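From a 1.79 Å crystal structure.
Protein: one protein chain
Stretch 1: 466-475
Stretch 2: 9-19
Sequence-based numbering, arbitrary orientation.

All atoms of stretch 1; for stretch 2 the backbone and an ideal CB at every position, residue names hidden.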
# COMPACT_ATOMS: atom_id res chain seq x y z
N ALA A 466 -3.45 19.44 16.09
CA ALA A 466 -3.04 19.13 17.45
C ALA A 466 -3.83 17.94 17.96
O ALA A 466 -4.97 17.69 17.54
CB ALA A 466 -3.23 20.34 18.37
N GLY A 467 -3.21 17.20 18.87
CA GLY A 467 -3.87 16.05 19.46
C GLY A 467 -4.05 14.88 18.50
O GLY A 467 -3.41 14.78 17.45
N ASP A 468 -4.96 13.99 18.87
CA ASP A 468 -5.15 12.73 18.17
C ASP A 468 -6.34 12.74 17.21
O ASP A 468 -6.79 11.68 16.78
CB ASP A 468 -5.27 11.58 19.19
CG ASP A 468 -6.39 11.80 20.19
OD1 ASP A 468 -7.19 12.74 20.01
OD2 ASP A 468 -6.49 11.01 21.15
N LYS A 469 -6.84 13.93 16.87
CA LYS A 469 -7.90 14.11 15.89
C LYS A 469 -7.47 15.22 14.93
O LYS A 469 -7.27 16.37 15.35
CB LYS A 469 -9.23 14.47 16.55
CG LYS A 469 -9.84 13.32 17.35
CD LYS A 469 -11.03 13.81 18.19
CE LYS A 469 -10.57 14.64 19.39
NZ LYS A 469 -9.80 13.82 20.39
N ARG A 470 -7.35 14.89 13.65
CA ARG A 470 -6.84 15.84 12.67
C ARG A 470 -7.78 15.91 11.48
O ARG A 470 -8.74 15.13 11.35
CB ARG A 470 -5.44 15.45 12.20
CG ARG A 470 -4.46 15.18 13.32
CD ARG A 470 -3.77 16.45 13.76
NE ARG A 470 -2.99 16.28 14.99
CZ ARG A 470 -1.66 16.33 15.04
NH1 ARG A 470 -0.94 16.51 13.94
NH2 ARG A 470 -1.04 16.20 16.21
N THR A 471 -7.49 16.84 10.57
CA THR A 471 -8.36 17.14 9.45
C THR A 471 -7.75 16.63 8.16
O THR A 471 -6.57 16.87 7.89
CB THR A 471 -8.61 18.65 9.35
OG1 THR A 471 -9.31 19.09 10.52
CG2 THR A 471 -9.46 18.98 8.12
N THR A 472 -8.55 15.92 7.36
CA THR A 472 -8.12 15.43 6.06
C THR A 472 -8.98 16.04 4.97
O THR A 472 -10.14 16.41 5.18
CB THR A 472 -8.19 13.90 5.96
OG1 THR A 472 -9.52 13.49 6.26
CG2 THR A 472 -7.24 13.26 6.95
N TYR A 473 -8.39 16.13 3.78
CA TYR A 473 -9.01 16.70 2.61
C TYR A 473 -8.83 15.77 1.43
O TYR A 473 -7.88 14.97 1.39
CB TYR A 473 -8.40 18.06 2.24
CG TYR A 473 -8.93 19.17 3.10
CD1 TYR A 473 -8.36 19.46 4.33
CD2 TYR A 473 -10.02 19.92 2.69
CE1 TYR A 473 -8.85 20.47 5.13
CE2 TYR A 473 -10.52 20.94 3.48
CZ TYR A 473 -9.93 21.21 4.69
OH TYR A 473 -10.43 22.23 5.48
N LEU A 474 -9.72 15.90 0.46
CA LEU A 474 -9.56 15.32 -0.86
C LEU A 474 -9.41 16.43 -1.88
O LEU A 474 -10.25 17.34 -1.94
CB LEU A 474 -10.76 14.45 -1.23
CG LEU A 474 -10.86 14.07 -2.71
CD1 LEU A 474 -9.69 13.17 -3.13
CD2 LEU A 474 -12.21 13.37 -3.02
N GLN A 475 -8.35 16.36 -2.69
CA GLN A 475 -8.22 17.25 -3.84
C GLN A 475 -8.35 16.46 -5.13
O GLN A 475 -7.84 15.33 -5.23
CB GLN A 475 -6.89 18.01 -3.82
CG GLN A 475 -6.80 19.07 -2.72
CD GLN A 475 -5.60 19.97 -2.87
OE1 GLN A 475 -4.74 19.75 -3.73
NE2 GLN A 475 -5.52 20.99 -2.03
N UNK A 9 -13.43 18.74 2.21
CA UNK A 9 -13.04 18.28 3.53
C UNK A 9 -13.64 16.90 3.78
O UNK A 9 -14.82 16.67 3.49
CB UNK A 9 -13.48 19.27 4.61
N UNK A 10 -12.83 15.98 4.26
CA UNK A 10 -13.34 14.65 4.55
C UNK A 10 -13.77 14.55 6.00
O UNK A 10 -14.89 14.12 6.29
CB UNK A 10 -12.29 13.59 4.23
N UNK A 11 -12.89 14.92 6.93
CA UNK A 11 -13.23 14.85 8.34
C UNK A 11 -12.29 15.76 9.12
O UNK A 11 -11.21 16.11 8.65
CB UNK A 11 -13.15 13.41 8.85
N UNK A 12 -12.75 16.16 10.30
CA UNK A 12 -11.92 16.82 11.30
C UNK A 12 -11.55 15.87 12.42
O UNK A 12 -10.99 16.31 13.43
CB UNK A 12 -12.64 18.04 11.87
N UNK A 13 -11.86 14.58 12.27
CA UNK A 13 -11.68 13.61 13.35
C UNK A 13 -10.82 12.43 12.93
O UNK A 13 -10.97 11.33 13.48
CB UNK A 13 -13.04 13.11 13.83
N UNK A 14 -9.92 12.61 11.96
CA UNK A 14 -9.04 11.52 11.56
C UNK A 14 -8.03 11.20 12.66
O UNK A 14 -7.43 12.10 13.25
CB UNK A 14 -8.31 11.87 10.26
N UNK A 15 -7.85 9.91 12.93
CA UNK A 15 -6.96 9.49 14.01
C UNK A 15 -5.51 9.82 13.69
O UNK A 15 -5.03 9.61 12.57
CB UNK A 15 -7.11 7.99 14.27
N UNK A 16 -4.80 10.33 14.70
CA UNK A 16 -3.38 10.63 14.59
C UNK A 16 -2.70 10.23 15.88
O UNK A 16 -3.27 10.39 16.96
CB UNK A 16 -3.14 12.11 14.28
N UNK A 17 -1.48 9.70 15.77
CA UNK A 17 -0.74 9.24 16.94
C UNK A 17 0.11 10.41 17.44
O UNK A 17 1.22 10.65 16.95
CB UNK A 17 0.12 8.02 16.61
N UNK A 18 -0.42 11.14 18.41
CA UNK A 18 0.18 12.40 18.86
C UNK A 18 1.22 12.22 19.96
O UNK A 18 1.70 13.22 20.51
CB UNK A 18 -0.92 13.34 19.36
N UNK A 19 1.58 10.98 20.28
CA UNK A 19 2.57 10.71 21.31
C UNK A 19 3.98 10.58 20.76
O UNK A 19 4.34 11.29 19.82
CB UNK A 19 2.20 9.43 22.06

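Position 9 pairs with Tyr 473 without backbone hydrogen bonds, and its CB lies 3.6 Å from Tyr 473 CE2. A long side chain with a flexible aliphatic stem could spread over that ring; a branched apolar one would also suit. The residue is Lys 9. Its CG lies over one face of the ring, its CD comes 4.0 Å from Thr 471 CG2, and its amino end leads away.

At position 10 CB points toward stretch 1, 3.4 Å from Thr 472 OG1, with the backbone of Tyr 473 and Leu 474 beyond. A compact apolar or small polar residue would fit. Val 10 is found: its CG2 packs 4.2 Å from Leu 474 CB, while its N donates to Thr 472 O at 2.9 Å.

Position 11 shares a sheet face with Thr 472, but its CB is 4.5 Å from Thr 472 OG1, which leaves room for many medium-sized residues; the extended backbone favours beta-branched ones. Thr 11 places CG2 3.4 Å from Thr 472 OG1, and its OG1 accepts from the backbone N of position 13 at 2.9 Å, steadying the corner that follows. Its carbonyl O takes the hydrogen bond from Thr 472 N at 3.0 Å.

Position 12 is where the chain turns, beside a bulge in the register. CB points away overall, yet lies 3.7 Å from Thr 471 OG1, a hydroxyl able to donate. A short acceptor, Asp or Asn, is the natural guess, with Ser possible. Asp 12 turns its end back, and Thr 471 OG1 donates to its OD1 in a very short bond of 2.5 Å. Its OD2 forms a salt bridge with Lys 9 NZ at 2.7 Å.

At position 13 CB points away, 4.8 Å from Lys 469 CG, so most polar residues would serve. The side chain of Gln 13 makes only loose contact, its NE2 4.3 Å from Lys 469 CD.

Position 14 is tighter: CB lies 3.5 Å from Arg 470 O and 3.7 Å from Thr 472 CG2, which argues for a small residue. Ala 14 meets that limit; Ala 14 N donates to Arg 470 O and Arg 470 N to Ala 14 O, each at 2.8 Å.

Position 15 has CB 4.5 Å from Asp 468 O and little else nearby, so the choice is wide. Leu 15 pairs with Lys 469; its CD1 lies 3.7 Å from Asp 468 O, and its CA makes a CA-H...O contact with Asp 468 O at 3.5 Å.

Position 16 points toward stretch 1, with CB 3.5 Å from Arg 470 CG and a guanidinium beyond. An acid or an aromatic ring could answer that charge. Phe 16 does so by stacking: the guanidinium lies flat on its ring, and Arg 470 CZ is 3.9 Å from the ring centroid, a cation-pi contact.

Position 17 points away, and stretch 1 does not limit the choice; it is Phe 17.

At position 18 CB points toward stretch 1, 3.5 Å from Gly 467 O and 4.3 Å from Arg 470 NH2, so a short polar or acidic residue is plausible. Asp 18 reaches Asp 468 through a water that donates to both carboxylates.

Position 19 is out of reach; it is Gly 19.

Stretch 2, residues 9-19: KVTDQALFFDG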
# COMPACT_ATOMS: atom_id res chain seq x y z
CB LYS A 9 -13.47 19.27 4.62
CG LYS A 9 -13.12 18.79 6.02
CD LYS A 9 -13.15 19.95 7.02
CE LYS A 9 -14.53 20.16 7.62
NZ LYS A 9 -14.52 21.27 8.63
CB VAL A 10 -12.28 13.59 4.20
CG1 VAL A 10 -12.80 12.18 4.55
CG2 VAL A 10 -11.93 13.69 2.72
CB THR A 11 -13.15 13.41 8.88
OG1 THR A 11 -13.56 13.37 10.25
CG2 THR A 11 -11.72 12.88 8.79
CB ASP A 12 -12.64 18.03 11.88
CG ASP A 12 -12.76 19.18 10.91
OD1 ASP A 12 -11.75 19.50 10.25
OD2 ASP A 12 -13.86 19.75 10.80
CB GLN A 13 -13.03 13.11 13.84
CG GLN A 13 -13.99 14.20 14.28
CD GLN A 13 -14.80 13.78 15.48
OE1 GLN A 13 -15.34 12.67 15.52
NE2 GLN A 13 -14.88 14.66 16.48
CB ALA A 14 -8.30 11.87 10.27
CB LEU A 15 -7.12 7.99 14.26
CG LEU A 15 -6.16 7.38 15.30
CD1 LEU A 15 -6.42 7.99 16.68
CD2 LEU A 15 -6.30 5.86 15.35
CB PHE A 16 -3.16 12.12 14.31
CG PHE A 16 -1.73 12.50 14.07
CD1 PHE A 16 -1.18 12.38 12.80
CD2 PHE A 16 -0.96 13.00 15.10
CE1 PHE A 16 0.14 12.74 12.57
CE2 PHE A 16 0.36 13.36 14.88
CZ PHE A 16 0.91 13.23 13.62
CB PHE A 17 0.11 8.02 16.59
CG PHE A 17 -0.68 6.92 15.93
CD1 PHE A 17 -1.97 6.63 16.36
CD2 PHE A 17 -0.13 6.18 14.89
CE1 PHE A 17 -2.69 5.61 15.75
CE2 PHE A 17 -0.86 5.15 14.29
CZ PHE A 17 -2.14 4.88 14.72
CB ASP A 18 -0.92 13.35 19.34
CG ASP A 18 -1.62 12.87 20.60
OD1 ASP A 18 -1.82 11.64 20.77
OD2 ASP A 18 -1.96 13.73 21.43
O HOH W 1 -4.08 10.67 22.41
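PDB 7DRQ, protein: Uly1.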